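Side-chain contacts in peptide-binding protein (Photobacterium damsela subsp. piscicida, PDB 6SQX), which probably acts as a secreted cysteine endopeptidase of the NlpC/P60 type that cleaves the peptidoglycan of potentially competing bacteria: residues A[95-98]-A[99-103]; A[116-119]-A[120-124]. All blocks are in the same frame, centred on the assembly; numbering follows the deposited sequence. Where two conformers were deposited one is given.

Interaction 1: A[95-98]-A[99-103]. With EDO (1,2-ethanediol), chain H; EDO (1,2-ethanediol), chain U; EDO (1,2-ethanediol), chain I.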
ATOM      1  N   ASN A  95       2.811 -12.198 -19.656  1.00 28.21           N
ATOM      2  CA  ASN A  95       3.936 -12.613 -20.499  1.00 28.62           C
ATOM      3  C   ASN A  95       5.178 -11.766 -20.238  1.00 29.68           C
ATOM      4  O   ASN A  95       6.300 -12.291 -20.216  1.00 29.93           O
ATOM      5  CB  ASN A  95       3.550 -12.569 -21.981  1.00 30.54           C
ATOM      6  CG  ASN A  95       2.659 -13.732 -22.382  1.00 34.42           C
ATOM      7  OD1 ASN A  95       2.951 -14.891 -22.077  1.00 35.57           O
ATOM      8  ND2 ASN A  95       1.576 -13.428 -23.076  1.00 37.35           N
ATOM      9  N   ASP A  96       4.994 -10.452 -20.036  1.00 28.66           N
ATOM     10  CA  ASP A  96       6.113  -9.576 -19.696  1.00 29.05           C
ATOM     11  C   ASP A  96       6.781 -10.004 -18.396  1.00 28.25           C
ATOM     12  O   ASP A  96       8.008  -9.918 -18.271  1.00 30.38           O
ATOM     13  CB  ASP A  96       5.646  -8.125 -19.554  1.00 31.73           C
ATOM     14  CG  ASP A  96       5.292  -7.473 -20.883  1.00 36.38           C
ATOM     15  OD1 ASP A  96       5.550  -8.058 -21.948  1.00 36.43           O
ATOM     16  OD2 ASP A  96       4.758  -6.358 -20.837  1.00 39.42           O
ATOM     17  N   THR A  97       5.990 -10.438 -17.408  1.00 26.51           N
ATOM     18  CA  THR A  97       6.567 -10.817 -16.118  1.00 25.68           C
ATOM     19  C   THR A  97       7.387 -12.091 -16.245  1.00 26.84           C
ATOM     20  O   THR A  97       8.508 -12.173 -15.719  1.00 26.25           O
ATOM     21  CB  THR A  97       5.443 -10.972 -15.087  1.00 25.64           C
ATOM     22  OG1 THR A  97       4.719  -9.740 -15.008  1.00 26.01           O
ATOM     23  CG2 THR A  97       5.998 -11.320 -13.704  1.00 25.59           C
ATOM     24  N   ILE A  98       6.863 -13.083 -16.973  1.00 28.31           N
ATOM     25  CA  ILE A  98       7.630 -14.297 -17.223  1.00 28.75           C
ATOM     26  C   ILE A  98       8.954 -13.947 -17.887  1.00 29.86           C
ATOM     27  O   ILE A  98      10.020 -14.405 -17.464  1.00 31.58           O
ATOM     28  CB  ILE A  98       6.819 -15.278 -18.095  1.00 29.76           C
ATOM     29  CG1 ILE A  98       5.641 -15.847 -17.318  1.00 29.96           C
ATOM     30  CG2 ILE A  98       7.697 -16.438 -18.542  1.00 30.68           C
ATOM     31  CD1 ILE A  98       4.667 -16.615 -18.194  1.00 30.95           C
ATOM     32  N   ARG A  99       8.893 -13.159 -18.973  1.00 30.65           N
ATOM     33  CA  ARG A  99      10.104 -12.790 -19.700  1.00 33.37           C
ATOM     34  C   ARG A  99      11.102 -12.072 -18.800  1.00 32.24           C
ATOM     35  O   ARG A  99      12.323 -12.286 -18.908  1.00 33.12           O
ATOM     36  CB  ARG A  99       9.730 -11.925 -20.911  1.00 35.89           C
ATOM     37  CG  ARG A  99      10.860 -11.664 -21.896  1.00 39.07           C
ATOM     38  CD  ARG A  99      10.349 -11.010 -23.186  1.00 43.66           C
ATOM     39  NE  ARG A  99       9.766  -9.691 -22.962  1.00 47.71           N
ATOM     40  CZ  ARG A  99       8.457  -9.432 -22.964  1.00 49.76           C
ATOM     41  NH1 ARG A  99       8.036  -8.195 -22.739  1.00 50.70           N
ATOM     42  NH2 ARG A  99       7.570 -10.394 -23.206  1.00 49.53           N
ATOM     43  N   TYR A 100      10.605 -11.196 -17.929  1.00 29.60           N
ATOM     44  CA  TYR A 100      11.490 -10.414 -17.075  1.00 29.14           C
ATOM     45  C   TYR A 100      12.340 -11.319 -16.194  1.00 29.85           C
ATOM     46  O   TYR A 100      13.545 -11.089 -16.034  1.00 30.84           O
ATOM     47  CB  TYR A 100      10.657  -9.477 -16.211  1.00 28.00           C
ATOM     48  CG  TYR A 100      11.481  -8.537 -15.388  1.00 27.89           C
ATOM     49  CD1 TYR A 100      11.851  -7.293 -15.874  1.00 29.81           C
ATOM     50  CD2 TYR A 100      11.866  -8.880 -14.096  1.00 27.11           C
ATOM     51  CE1 TYR A 100      12.608  -6.414 -15.090  1.00 31.21           C
ATOM     52  CE2 TYR A 100      12.625  -8.024 -13.319  1.00 29.39           C
ATOM     53  CZ  TYR A 100      12.990  -6.791 -13.807  1.00 30.67           C
ATOM     54  OH  TYR A 100      13.747  -5.959 -13.011  1.00 34.43           O
ATOM     55  N   TYR A 101      11.729 -12.355 -15.602  1.00 29.31           N
ATOM     56  CA  TYR A 101      12.480 -13.231 -14.704  1.00 28.49           C
ATOM     57  C   TYR A 101      13.226 -14.346 -15.422  1.00 30.48           C
ATOM     58  O   TYR A 101      14.252 -14.819 -14.910  1.00 30.88           O
ATOM     59  CB  TYR A 101      11.563 -13.774 -13.609  1.00 27.17           C
ATOM     60  CG  TYR A 101      11.180 -12.644 -12.698  1.00 26.28           C
ATOM     61  CD1 TYR A 101      12.132 -12.090 -11.840  1.00 26.81           C
ATOM     62  CD2 TYR A 101       9.884 -12.100 -12.696  1.00 26.77           C
ATOM     63  CE1 TYR A 101      11.812 -11.032 -11.008  1.00 25.46           C
ATOM     64  CE2 TYR A 101       9.546 -11.025 -11.848  1.00 25.80           C
ATOM     65  CZ  TYR A 101      10.528 -10.490 -11.013  1.00 24.86           C
ATOM     66  OH  TYR A 101      10.219  -9.431 -10.198  1.00 26.04           O
ATOM     67  N   LYS A 102      12.774 -14.750 -16.617  1.00 32.16           N
ATOM     68  CA  LYS A 102      13.546 -15.715 -17.387  1.00 35.33           C
ATOM     69  C   LYS A 102      14.919 -15.154 -17.734  1.00 37.56           C
ATOM     70  O   LYS A 102      15.902 -15.891 -17.753  1.00 41.68           O
ATOM     71  CB  LYS A 102      12.804 -16.116 -18.659  1.00 37.77           C
ATOM     72  CG  LYS A 102      11.820 -17.264 -18.476  1.00 43.64           C
ATOM     73  CD  LYS A 102      11.673 -18.057 -19.780  1.00 47.85           C
ATOM     74  CE  LYS A 102      10.329 -18.789 -19.890  1.00 50.55           C
ATOM     75  NZ  LYS A 102      10.086 -19.806 -18.828  1.00 50.72           N
ATOM     76  N   GLU A 103      15.001 -13.844 -17.945  1.00 38.73           N
ATOM     77  CA  GLU A 103      16.199 -13.149 -18.390  1.00 41.53           C
ATOM     78  C   GLU A 103      17.149 -12.777 -17.259  1.00 41.23           C
ATOM     79  O   GLU A 103      18.173 -12.138 -17.527  1.00 41.85           O
ATOM     80  CB  GLU A 103      15.798 -11.871 -19.144  1.00 46.10           C
ATOM     81  CG  GLU A 103      15.094 -12.133 -20.477  1.00 50.78           C
ATOM     82  CD  GLU A 103      14.665 -10.861 -21.178  1.00 54.94           C
ATOM     83  OE1 GLU A 103      14.799  -9.763 -20.582  1.00 56.56           O
ATOM     84  OE2 GLU A 103      14.180 -10.964 -22.328  1.00 56.76           O
TER
HETATM   85  C1  EDO H 506      14.605  -6.998  -9.835  1.00 30.04           C
HETATM   86  O1  EDO H 506      15.224  -7.212 -11.118  1.00 37.20           O
HETATM   87  C2  EDO H 506      14.734  -5.538  -9.434  1.00 31.82           C
HETATM   88  O2  EDO H 506      16.141  -5.197  -9.384  1.00 29.88           O
HETATM   89  C1  EDO U 519       9.726  -5.016  -9.449  1.00 42.84           C
HETATM   90  O1  EDO U 519       9.786  -3.742  -8.805  1.00 52.84           O
HETATM   91  C2  EDO U 519      10.900  -5.181 -10.402  1.00 48.25           C
HETATM   92  O2  EDO U 519      10.565  -6.200 -11.348  1.00 66.45           O
HETATM   93  C1  EDO I 507       2.383  -7.748 -13.293  1.00 46.63           C
HETATM   94  O1  EDO I 507       3.347  -8.694 -12.804  1.00 37.91           O
HETATM   95  C2  EDO I 507       1.333  -7.562 -12.209  1.00 34.23           C
HETATM   96  O2  EDO I 507       1.114  -8.832 -11.604  1.00 28.15           O
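In the last turns of helix 90-102, D96 and R99 form an i to i+3 salt bridge on the outer surface of the helix. NH1 of R99 lies 2.6 Å from OD1 of D96, and a weak second bond comes from NH2 of R99, so one carboxylate oxygen takes both donors. The approach is not coplanar: NH1 meets OD1 from above the carboxylate, 57° out of its plane, and the carboxylate and guanidinium planes stand 81° apart. R99 extends through its first two torsions and then bends at chi3 (63°), which turns the guanidinium back over D96 and lays one of its faces on D96 CA. The other oxygen, OD2, pairs with K92, so the carboxylate is shared by two cations.

On another side of the helix the methyl CG2 of T97 lies 4.0 Å from CE2 of Y101, side by side. Y100 CD2 sits 3.6 Å above the centre of the Y101 ring, a T-shaped (edge-to-face) contact. OG1 of T97 bonds L93 O and accepts a hydrogen bond from O1 of the chain I ethanediol at 2.8 Å. O1 of the chain H ethanediol bonds Y100 OH at 2.7 Å, either being the possible donor; both molecules are probably from the crystallisation liquor. I98 and K102 also run alongside, CG2 of I98 lying 3.8 Å from CE of K102. K102 NZ goes on to OD1 of N120, and I98 packs on S123 and M126 of helix 118-126.

Main-chain i to i+4 bonds, such as K102 N to I98 O at 2.9 Å, carry the helix through these residues. The flanking positive charges of K92 and R99 would be expected to stabilise the ionised form of D96, while the aliphatic part of K102 extends the apolar side begun by I98.

Interaction 2: A[116-119]-A[120-124]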
ATOM      1  N   SER A 116      19.064 -22.058 -13.174  1.00 47.14           N
ATOM      2  CA  SER A 116      18.984 -21.335 -14.440  1.00 50.09           C
ATOM      3  C   SER A 116      17.612 -21.439 -15.103  1.00 49.91           C
ATOM      4  O   SER A 116      17.246 -20.552 -15.885  1.00 52.47           O
ATOM      5  CB  SER A 116      20.055 -21.865 -15.390  1.00 52.02           C
ATOM      6  OG  SER A 116      19.999 -23.280 -15.422  1.00 53.03           O
ATOM      7  N   ASN A 117      16.844 -22.487 -14.803  1.00 47.72           N
ATOM      8  CA  ASN A 117      15.568 -22.735 -15.458  1.00 48.40           C
ATOM      9  C   ASN A 117      14.373 -22.573 -14.518  1.00 45.01           C
ATOM     10  O   ASN A 117      13.296 -23.099 -14.809  1.00 43.95           O
ATOM     11  CB  ASN A 117      15.575 -24.155 -16.012  1.00 52.85           C
ATOM     12  CG  ASN A 117      15.601 -25.196 -14.901  1.00 56.99           C
ATOM     13  OD1 ASN A 117      15.960 -24.891 -13.747  1.00 55.44           O
ATOM     14  ND2 ASN A 117      15.209 -26.427 -15.235  1.00 59.47           N
ATOM     15  N   TRP A 118      14.534 -21.868 -13.394  1.00 43.44           N
ATOM     16  CA  TRP A 118      13.516 -21.944 -12.348  1.00 40.78           C
ATOM     17  C   TRP A 118      12.175 -21.342 -12.765  1.00 39.00           C
ATOM     18  O   TRP A 118      11.142 -21.745 -12.226  1.00 39.82           O
ATOM     19  CB  TRP A 118      14.023 -21.312 -11.051  1.00 41.81           C
ATOM     20  CG  TRP A 118      13.840 -19.860 -11.017  1.00 42.30           C
ATOM     21  CD1 TRP A 118      14.570 -18.921 -11.696  1.00 41.95           C
ATOM     22  CD2 TRP A 118      12.851 -19.135 -10.255  1.00 41.90           C
ATOM     23  NE1 TRP A 118      14.095 -17.654 -11.393  1.00 42.83           N
ATOM     24  CE2 TRP A 118      13.039 -17.764 -10.524  1.00 42.19           C
ATOM     25  CE3 TRP A 118      11.838 -19.518  -9.364  1.00 42.62           C
ATOM     26  CZ2 TRP A 118      12.241 -16.767  -9.945  1.00 42.11           C
ATOM     27  CZ3 TRP A 118      11.059 -18.529  -8.774  1.00 43.03           C
ATOM     28  CH2 TRP A 118      11.252 -17.171  -9.078  1.00 42.41           C
ATOM     29  N   VAL A 119      12.159 -20.411 -13.724  1.00 36.34           N
ATOM     30  CA  VAL A 119      10.895 -19.845 -14.192  1.00 34.28           C
ATOM     31  C   VAL A 119      10.103 -20.846 -15.030  1.00 33.43           C
ATOM     32  O   VAL A 119       8.873 -20.732 -15.132  1.00 32.63           O
ATOM     33  CB  VAL A 119      11.166 -18.524 -14.943  1.00 35.33           C
ATOM     34  CG1 VAL A 119       9.873 -17.835 -15.356  1.00 36.96           C
ATOM     35  CG2 VAL A 119      12.012 -17.587 -14.085  1.00 35.11           C
ATOM     36  N   ASN A 120      10.776 -21.833 -15.630  1.00 32.90           N
ATOM     37  CA  ASN A 120      10.086 -22.727 -16.558  1.00 32.96           C
ATOM     38  C   ASN A 120       8.918 -23.439 -15.885  1.00 33.31           C
ATOM     39  O   ASN A 120       7.816 -23.504 -16.442  1.00 33.26           O
ATOM     40  CB  ASN A 120      11.057 -23.729 -17.184  1.00 35.40           C
ATOM     41  CG  ASN A 120      11.992 -23.067 -18.152  1.00 39.75           C
ATOM     42  OD1 ASN A 120      11.845 -21.869 -18.421  1.00 42.01           O
ATOM     43  ND2 ASN A 120      12.950 -23.817 -18.686  1.00 42.49           N
ATOM     44  N   SER A 121       9.135 -23.967 -14.677  1.00 33.03           N
ATOM     45  CA  SER A 121       8.062 -24.686 -13.997  0.60 33.46           C
ATOM     46  C   SER A 121       6.915 -23.746 -13.655  1.00 33.20           C
ATOM     47  O   SER A 121       5.740 -24.133 -13.717  1.00 33.93           O
ATOM     48  CB  SER A 121       8.603 -25.368 -12.739  0.60 35.36           C
ATOM     49  OG  SER A 121       8.780 -24.436 -11.683  0.60 36.85           O
ATOM     50  N   ILE A 122       7.240 -22.508 -13.306  1.00 31.48           N
ATOM     51  CA  ILE A 122       6.216 -21.517 -13.004  1.00 30.07           C
ATOM     52  C   ILE A 122       5.423 -21.161 -14.257  1.00 30.00           C
ATOM     53  O   ILE A 122       4.189 -21.083 -14.225  1.00 31.57           O
ATOM     54  CB  ILE A 122       6.845 -20.281 -12.344  1.00 29.63           C
ATOM     55  CG1 ILE A 122       7.465 -20.671 -11.002  1.00 29.59           C
ATOM     56  CG2 ILE A 122       5.809 -19.161 -12.172  1.00 30.35           C
ATOM     57  CD1 ILE A 122       8.304 -19.593 -10.422  1.00 28.96           C
ATOM     58  N   SER A 123       6.121 -20.897 -15.367  1.00 30.54           N
ATOM     59  CA  SER A 123       5.443 -20.573 -16.620  0.55 31.13           C
ATOM     60  C   SER A 123       4.510 -21.700 -17.044  1.00 31.04           C
ATOM     61  O   SER A 123       3.379 -21.453 -17.494  1.00 33.17           O
ATOM     62  CB  SER A 123       6.483 -20.288 -17.708  0.55 32.18           C
ATOM     63  OG  SER A 123       5.886 -20.229 -18.997  0.55 32.42           O
ATOM     64  N   GLU A 124       4.974 -22.949 -16.920  0.51 30.86           N
ATOM     65  CA  GLU A 124       4.107 -24.092 -17.209  0.51 33.08           C
ATOM     66  C   GLU A 124       2.836 -24.025 -16.378  0.51 31.07           C
ATOM     67  O   GLU A 124       1.723 -24.151 -16.906  0.51 32.43           O
ATOM     68  CB  GLU A 124       4.824 -25.406 -16.896  0.51 39.07           C
ATOM     69  CG  GLU A 124       5.841 -25.879 -17.906  0.51 46.60           C
ATOM     70  CD  GLU A 124       6.337 -27.273 -17.570  0.51 53.81           C
ATOM     71  OE1 GLU A 124       5.585 -28.243 -17.804  0.51 56.16           O
ATOM     72  OE2 GLU A 124       7.466 -27.393 -17.045  0.51 56.25           O
TER
HETATM   73  O   HOH W   1      11.671 -24.692 -13.677  1.00 40.51           O
HETATM   74  O   HOH W   2      10.771 -23.511 -10.312  0.84 49.91           O
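V119, N120 and I122 bury the most surface where the chain enters helix 118-126. The amide of N120 bonds N117 O at 2.9 Å, standing above the carbonyl plane, 47° out of it, as the first turn closes. N120 CB packs 3.3 Å from the same oxygen, and ND2 lies 3.8 Å from N117 CB, while OD1 accepts a hydrogen bond from K102 NZ of helix 90-102. Water 1 also donates to N117 O and accepts from the amide of S121, extending the first turn through solvent. V119 O accepts S123 N at 2.8 Å, a regular i to i+4 helical bond.

The apolar part is carried by I122, whose CD1 reaches the benzo part of the W118 indole, 3.4 Å from CZ3. W118 holds CG between its backbone N and carbonyl carbon (chi1 84°), which swings the ring along the helix to meet that methyl obliquely. CG2 of V119 covers one indole face near the rim, 3.4 Å above its plane. Water 2 donates to W118 O, 2.6 Å away, and reaches S121 OG in one of its two conformers.

H114 stacks on W118, tying the preceding loop to this helix start. V119 and S123 face helix 90-102, where V119 touches Y101 and K102, while I122 packs on the loop residues L154, P155 and T156, which follow strand 149-152.

Overall arrangement
Interactions 1 and 2 lie on consecutive antiparallel-running helices, 90-102 and 118-126, far from the centre of the chain, and their centres are about 10 Å apart. Both mix one or two buried aliphatic residues with a solvent-facing polar side. I98 in 95-103 and V119 in 116-124 point into the seam between the helices, where K102 and N120 supply a probable hydrogen bond. At the surface, interaction 1 has the D96-R99 charge pair, whereas interaction 2, at a helix start, is closed by main-chain bonds, with water 1 bridging N117 O and the S121 amide. The T97-Y101 and W118-I122 contacts are apolar sides turned to other parts of the fold; L154 touches both T97 and I122.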